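Local coordinates for protein precorrin-6Y C5,15-methyltransferase (Corynebacterium diphtheriae, PDB 3HM2) that probably transfers methyl groups from S-adenosyl-L-methionine to a cobalamin precursor, this chain being the C-terminal methyltransferase domain of the longer protein, at residues E60-I65 / I78-G83; L29-G34 / A52-I57. All blocks are in the same frame, centred on the assembly; numbering follows the deposited sequence.

How the interactions relate
Interaction 2 comes first along the chain and closes before interaction 1 opens. It pairs strand 27-32 with strand 50-55 inside the mixed sheet, whereas interaction 1 lays helix 59-70 against the edge strand 78-81. The centres are about 8 Å apart, and the two contacts touch. Strand 50-55 is followed, after a short loop, by helix 59-70. The N of Gln81 probably bonds to the O of Cys54, 2.8 Å away, so strand 50-55 is flanked by strand 27-32 and by strand 78-81. The contacts belong to two successive, overlapping beta-alpha-beta units of the Rossmann-like half of the methyltransferase domain, which in this family carries the S-adenosyl-L-methionine site.

Interaction 1. Residues E60-I65 / I78-G83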
loop_
_atom_site.group_PDB
_atom_site.type_symbol
_atom_site.label_atom_id
_atom_site.label_comp_id
_atom_site.label_asym_id
_atom_site.label_seq_id
_atom_site.Cartn_x
_atom_site.Cartn_y
_atom_site.Cartn_z
ATOM N N GLU A 60 -31.309 12.349 18.102
ATOM C CA GLU A 60 -30.240 13.240 18.591
ATOM C C GLU A 60 -29.155 13.555 17.529
ATOM O O GLU A 60 -28.563 14.647 17.530
ATOM C CB GLU A 60 -29.593 12.693 19.894
ATOM C CG GLU A 60 -30.442 11.675 20.684
ATOM C CD GLU A 60 -31.740 12.268 21.251
ATOM O OE1 GLU A 60 -31.714 13.407 21.759
ATOM O OE2 GLU A 60 -32.787 11.585 21.201
ATOM N N ARG A 61 -28.893 12.603 16.633
ATOM C CA ARG A 61 -27.926 12.815 15.556
ATOM C C ARG A 61 -28.496 13.690 14.419
ATOM O O ARG A 61 -27.743 14.439 13.784
ATOM C CB ARG A 61 -27.389 11.483 15.010
ATOM C CG ARG A 61 -26.485 10.683 15.979
ATOM C CD ARG A 61 -25.568 9.764 15.204
ATOM N NE ARG A 61 -24.560 9.061 16.005
ATOM C CZ ARG A 61 -23.247 9.299 15.950
ATOM N NH1 ARG A 61 -22.763 10.257 15.159
ATOM N NH2 ARG A 61 -22.415 8.585 16.699
ATOM N N ARG A 62 -29.809 13.591 14.153
ATOM C CA ARG A 62 -30.460 14.438 13.134
ATOM C C ARG A 62 -30.413 15.896 13.584
ATOM O O ARG A 62 -30.246 16.806 12.761
ATOM C CB ARG A 62 -31.922 14.043 12.879
ATOM C CG ARG A 62 -32.129 12.707 12.159
ATOM C CD ARG A 62 -33.573 12.520 11.611
ATOM N NE ARG A 62 -34.625 12.311 12.619
ATOM C CZ ARG A 62 -34.754 11.226 13.393
ATOM N NH1 ARG A 62 -33.883 10.230 13.312
ATOM N NH2 ARG A 62 -35.747 11.133 14.273
ATOM N N GLU A 63 -30.563 16.104 14.896
ATOM C CA GLU A 63 -30.533 17.439 15.507
ATOM C C GLU A 63 -29.163 18.129 15.347
ATOM O O GLU A 63 -29.086 19.356 15.268
ATOM C CB GLU A 63 -30.964 17.394 16.996
ATOM C CG GLU A 63 -32.488 17.418 17.258
ATOM C CD GLU A 63 -32.847 17.438 18.749
ATOM O OE1 GLU A 63 -32.039 17.935 19.564
ATOM O OE2 GLU A 63 -33.944 16.954 19.103
ATOM N N ARG A 64 -28.094 17.336 15.277
ATOM C CA ARG A 64 -26.726 17.866 15.161
ATOM C C ARG A 64 -26.233 18.076 13.711
ATOM O O ARG A 64 -25.352 18.901 13.459
ATOM C CB ARG A 64 -25.746 16.976 15.934
ATOM C CG ARG A 64 -24.291 17.372 15.786
ATOM C CD ARG A 64 -23.840 18.355 16.859
ATOM N NE ARG A 64 -22.435 18.720 16.677
ATOM C CZ ARG A 64 -21.687 19.312 17.603
ATOM N NH1 ARG A 64 -22.206 19.605 18.789
ATOM N NH2 ARG A 64 -20.418 19.608 17.344
ATOM N N ILE A 65 -26.796 17.326 12.765
ATOM C CA ILE A 65 -26.482 17.499 11.353
ATOM C C ILE A 65 -27.034 18.839 10.888
ATOM O O ILE A 65 -26.323 19.660 10.300
ATOM C CB ILE A 65 -27.150 16.416 10.496
ATOM C CG1 ILE A 65 -26.823 15.019 11.011
ATOM C CG2 ILE A 65 -26.706 16.539 9.065
ATOM C CD1 ILE A 65 -27.639 13.941 10.326
ATOM N N ILE A 78 -30.836 21.626 2.807
ATOM C CA ILE A 78 -30.691 20.278 3.318
ATOM C C ILE A 78 -31.994 19.873 3.983
ATOM O O ILE A 78 -32.588 20.660 4.712
ATOM C CB ILE A 78 -29.529 20.182 4.334
ATOM C CG1 ILE A 78 -29.051 18.737 4.473
ATOM C CG2 ILE A 78 -29.967 20.708 5.663
ATOM C CD1 ILE A 78 -27.717 18.584 5.066
ATOM N N ALA A 79 -32.468 18.671 3.676
ATOM C CA ALA A 79 -33.465 18.027 4.524
ATOM C C ALA A 79 -32.773 16.905 5.295
ATOM O O ALA A 79 -31.969 16.176 4.726
ATOM C CB ALA A 79 -34.588 17.473 3.705
ATOM N N VAL A 80 -33.092 16.779 6.579
ATOM C CA VAL A 80 -32.599 15.669 7.386
ATOM C C VAL A 80 -33.723 14.699 7.733
ATOM O O VAL A 80 -34.515 14.951 8.641
ATOM C CB VAL A 80 -31.941 16.165 8.687
ATOM C CG1 VAL A 80 -31.091 15.065 9.303
ATOM C CG2 VAL A 80 -31.106 17.407 8.418
ATOM N N GLN A 81 -33.785 13.588 7.005
ATOM C CA GLN A 81 -34.788 12.561 7.258
ATOM C C GLN A 81 -34.255 11.489 8.204
ATOM O O GLN A 81 -33.154 11.614 8.741
ATOM C CB GLN A 81 -35.245 11.924 5.945
ATOM C CG GLN A 81 -35.575 12.925 4.851
ATOM C CD GLN A 81 -36.881 13.654 5.103
ATOM O OE1 GLN A 81 -37.709 13.211 5.899
ATOM N NE2 GLN A 81 -37.071 14.779 4.424
ATOM N N GLN A 82 -35.042 10.438 8.403
ATOM C CA GLN A 82 -34.608 9.294 9.195
ATOM C C GLN A 82 -34.002 8.208 8.312
ATOM O O GLN A 82 -33.656 8.457 7.157
ATOM C CB GLN A 82 -35.777 8.725 10.000
ATOM C CG GLN A 82 -36.368 9.696 11.010
ATOM C CD GLN A 82 -37.731 9.260 11.509
ATOM O OE1 GLN A 82 -38.757 9.811 11.107
ATOM N NE2 GLN A 82 -37.750 8.266 12.388
ATOM N N GLY A 83 -33.876 7.006 8.863
ATOM C CA GLY A 83 -33.126 5.946 8.216
ATOM C C GLY A 83 -33.834 5.396 6.992
ATOM O O GLY A 83 -35.036 5.135 7.025
#
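Arg62 lays its aliphatic stem over Val80 and carries its guanidinium on to Gln82. CG lies beside the backbone N, the next torsion is extended, and a bend at chi3 (-70°) swings the flat group across the strand end. The methyl CG1 of Val80 meets the stem at CB, 3.8 Å away, while CD of Arg62 comes to 3.0 Å from the backbone O of Gln81, a close approach without a hydrogen bond. Beyond it, CG of Gln82 sits over the centre of the guanidinium, 3.3 Å from CZ of Arg62. This methylene makes the closest contact with that face; the amide, tilted 32° from the guanidinium plane, lies farther off, its CD 3.9 Å from NH2 of Arg62. The polar end is held elsewhere: NH1 donates to the O of Glu56 and, weakly, to that of Ile57, which ties the guanidinium to the chain just before the helix.

Helix and strand run antiparallel, at 173° with their axes 8.8 Å apart, as the second half of a beta-alpha-beta crossover in which helix 59-70 returns the chain from strand 50-55 to the parallel edge strand 78-81. One turn beyond Arg62, Ile65 points the same way, its CD1 carried out along an extended chi2 to meet CG1 of Val80 at 3.8 Å. That valine methyl, anti to the backbone N, touches the stem of Arg62 on one side and Ile65 CD1 roughly at right angles to it. Ile65 also packs on Ile41 of helix 38-44. Glu63 points away from the strand; Ca(2+) at Glu63 and Mg(2+) at Glu60 and Glu63 are seen in a crystal structure of this protein, although no metal is bound to this chain.

Interaction 2. Residues L29-G34 / A52-I57; sequences LWDIGG and AVCFEI
Val53 fits its branched side chain against the pyrrole end of Trp30, with CB 3.4 Å from Trp30 CD1 and the two side chains pointing the same way from neighbouring strands. With CG beside the backbone N (chi1 -78°), the indole stands up from the sheet and forms a wall. Against one face of that wall comes the rim of Phe55: CE1 reaches 3.8 Å from CD2 of Trp30, and the ring planes lie 69° apart in a T-shaped stack. The same side of the phenyl also meets Ile32, whose CG1 lies 3.9 Å from CD1 of Phe55, so its CD1-CE1 side rests on both neighbours of the other strand. Phe88 adds a further ring, stacked on Trp30 and edge-to-face with Phe55. Trp30 NE1 is buried without a polar partner.

The opposite face is filled by smaller groups, Leu29 beside Ala52 and Asp31 beside Cys54, with helix 38-44 packed over them. Between the faces, the backbones are joined by two nearly straight bonds, Val53 N to Leu29 O at 2.5 Å and Asp31 N to Val53 O at 2.7 Å. After Ile32 comes Gly33, whose backbone angles would jam a CB against the carbonyl O of Ile32. Parallel strands linked through helix 38-44, with a glycine-rich turn following the first, are typical of the Rossmann-like fold of S-adenosyl-L-methionine-dependent methyltransferases.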
loop_
_atom_site.group_PDB
_atom_site.type_symbol
_atom_site.label_atom_id
_atom_site.label_comp_id
_atom_site.label_asym_id
_atom_site.label_seq_id
_atom_site.Cartn_x
_atom_site.Cartn_y
_atom_site.Cartn_z
ATOM N N LEU A 29 -28.148 15.363 -3.862
ATOM C CA LEU A 29 -27.548 14.159 -3.281
ATOM C C LEU A 29 -28.416 13.460 -2.238
ATOM O O LEU A 29 -28.889 14.119 -1.319
ATOM C CB LEU A 29 -26.204 14.470 -2.610
ATOM C CG LEU A 29 -25.611 13.261 -1.868
ATOM C CD1 LEU A 29 -25.058 12.228 -2.849
ATOM C CD2 LEU A 29 -24.545 13.677 -0.900
ATOM N N TRP A 30 -28.600 12.135 -2.368
ATOM C CA TRP A 30 -28.958 11.322 -1.208
ATOM C C TRP A 30 -27.665 10.876 -0.553
ATOM O O TRP A 30 -26.862 10.155 -1.140
ATOM C CB TRP A 30 -29.831 10.119 -1.550
ATOM C CG TRP A 30 -31.277 10.494 -1.770
ATOM C CD1 TRP A 30 -31.811 11.765 -1.882
ATOM C CD2 TRP A 30 -32.382 9.588 -1.927
ATOM N NE1 TRP A 30 -33.181 11.693 -2.089
ATOM C CE2 TRP A 30 -33.548 10.368 -2.119
ATOM C CE3 TRP A 30 -32.504 8.188 -1.917
ATOM C CZ2 TRP A 30 -34.793 9.790 -2.327
ATOM C CZ3 TRP A 30 -33.749 7.620 -2.106
ATOM C CH2 TRP A 30 -34.874 8.418 -2.294
ATOM N N ASP A 31 -27.463 11.316 0.685
ATOM C CA ASP A 31 -26.327 10.868 1.481
ATOM C C ASP A 31 -26.766 9.903 2.577
ATOM O O ASP A 31 -27.299 10.318 3.606
ATOM C CB ASP A 31 -25.598 12.065 2.096
ATOM C CG ASP A 31 -24.940 11.729 3.420
ATOM O OD1 ASP A 31 -24.691 10.533 3.675
ATOM O OD2 ASP A 31 -24.672 12.662 4.206
ATOM N N ILE A 32 -26.540 8.613 2.348
ATOM C CA ILE A 32 -27.112 7.573 3.195
ATOM C C ILE A 32 -26.024 6.817 3.951
ATOM O O ILE A 32 -24.982 6.484 3.389
ATOM C CB ILE A 32 -27.945 6.571 2.376
ATOM C CG1 ILE A 32 -28.755 7.303 1.303
ATOM C CG2 ILE A 32 -28.861 5.768 3.286
ATOM C CD1 ILE A 32 -28.898 6.529 0.011
ATOM N N GLY A 33 -26.274 6.551 5.229
ATOM C CA GLY A 33 -25.481 5.595 5.978
ATOM C C GLY A 33 -24.450 6.264 6.864
ATOM O O GLY A 33 -24.600 7.426 7.241
ATOM N N GLY A 34 -23.396 5.525 7.200
ATOM C CA GLY A 34 -22.462 5.951 8.225
ATOM C C GLY A 34 -22.280 7.455 8.256
ATOM O O GLY A 34 -21.997 8.078 7.233
ATOM N N ALA A 52 -29.324 18.687 -0.724
ATOM C CA ALA A 52 -28.889 17.363 -0.295
ATOM C C ALA A 52 -29.922 16.715 0.620
ATOM O O ALA A 52 -30.649 17.402 1.337
ATOM C CB ALA A 52 -27.539 17.447 0.399
ATOM N N VAL A 53 -29.981 15.387 0.591
ATOM C CA VAL A 53 -30.884 14.639 1.464
ATOM C C VAL A 53 -30.108 13.667 2.374
ATOM O O VAL A 53 -29.209 12.913 1.934
ATOM C CB VAL A 53 -32.054 13.932 0.717
ATOM C CG1 VAL A 53 -32.953 13.214 1.717
ATOM C CG2 VAL A 53 -32.873 14.926 -0.082
ATOM N N CYS A 54 -30.478 13.728 3.655
ATOM C CA CYS A 54 -29.839 13.000 4.733
ATOM C C CYS A 54 -30.786 11.965 5.350
ATOM O O CYS A 54 -31.993 12.183 5.435
ATOM C CB CYS A 54 -29.364 14.004 5.784
ATOM S SG CYS A 54 -27.789 14.833 5.363
ATOM N N PHE A 55 -30.232 10.843 5.779
ATOM C CA PHE A 55 -31.021 9.731 6.309
ATOM C C PHE A 55 -30.357 9.183 7.582
ATOM O O PHE A 55 -29.490 8.306 7.526
ATOM C CB PHE A 55 -31.180 8.611 5.250
ATOM C CG PHE A 55 -32.141 8.948 4.100
ATOM C CD1 PHE A 55 -31.666 9.412 2.878
ATOM C CD2 PHE A 55 -33.507 8.764 4.235
ATOM C CE1 PHE A 55 -32.545 9.712 1.821
ATOM C CE2 PHE A 55 -34.374 9.039 3.187
ATOM C CZ PHE A 55 -33.889 9.520 1.983
ATOM N N GLU A 56 -30.768 9.712 8.728
ATOM C CA GLU A 56 -30.210 9.321 10.022
ATOM C C GLU A 56 -31.302 8.735 10.935
ATOM O O GLU A 56 -32.399 9.273 11.047
ATOM C CB GLU A 56 -29.527 10.532 10.684
ATOM C CG GLU A 56 -29.166 10.377 12.160
ATOM C CD GLU A 56 -28.108 9.326 12.414
ATOM O OE1 GLU A 56 -27.066 9.362 11.724
ATOM O OE2 GLU A 56 -28.312 8.457 13.301
ATOM N N ILE A 57 -30.994 7.628 11.594
ATOM C CA ILE A 57 -31.950 6.989 12.491
ATOM C C ILE A 57 -32.183 7.733 13.824
ATOM O O ILE A 57 -33.340 7.833 14.283
ATOM C CB ILE A 57 -31.537 5.528 12.739
ATOM C CG1 ILE A 57 -31.714 5.158 14.217
ATOM C CG2 ILE A 57 -30.089 5.306 12.280
ATOM C CD1 ILE A 57 -31.015 3.868 14.629
#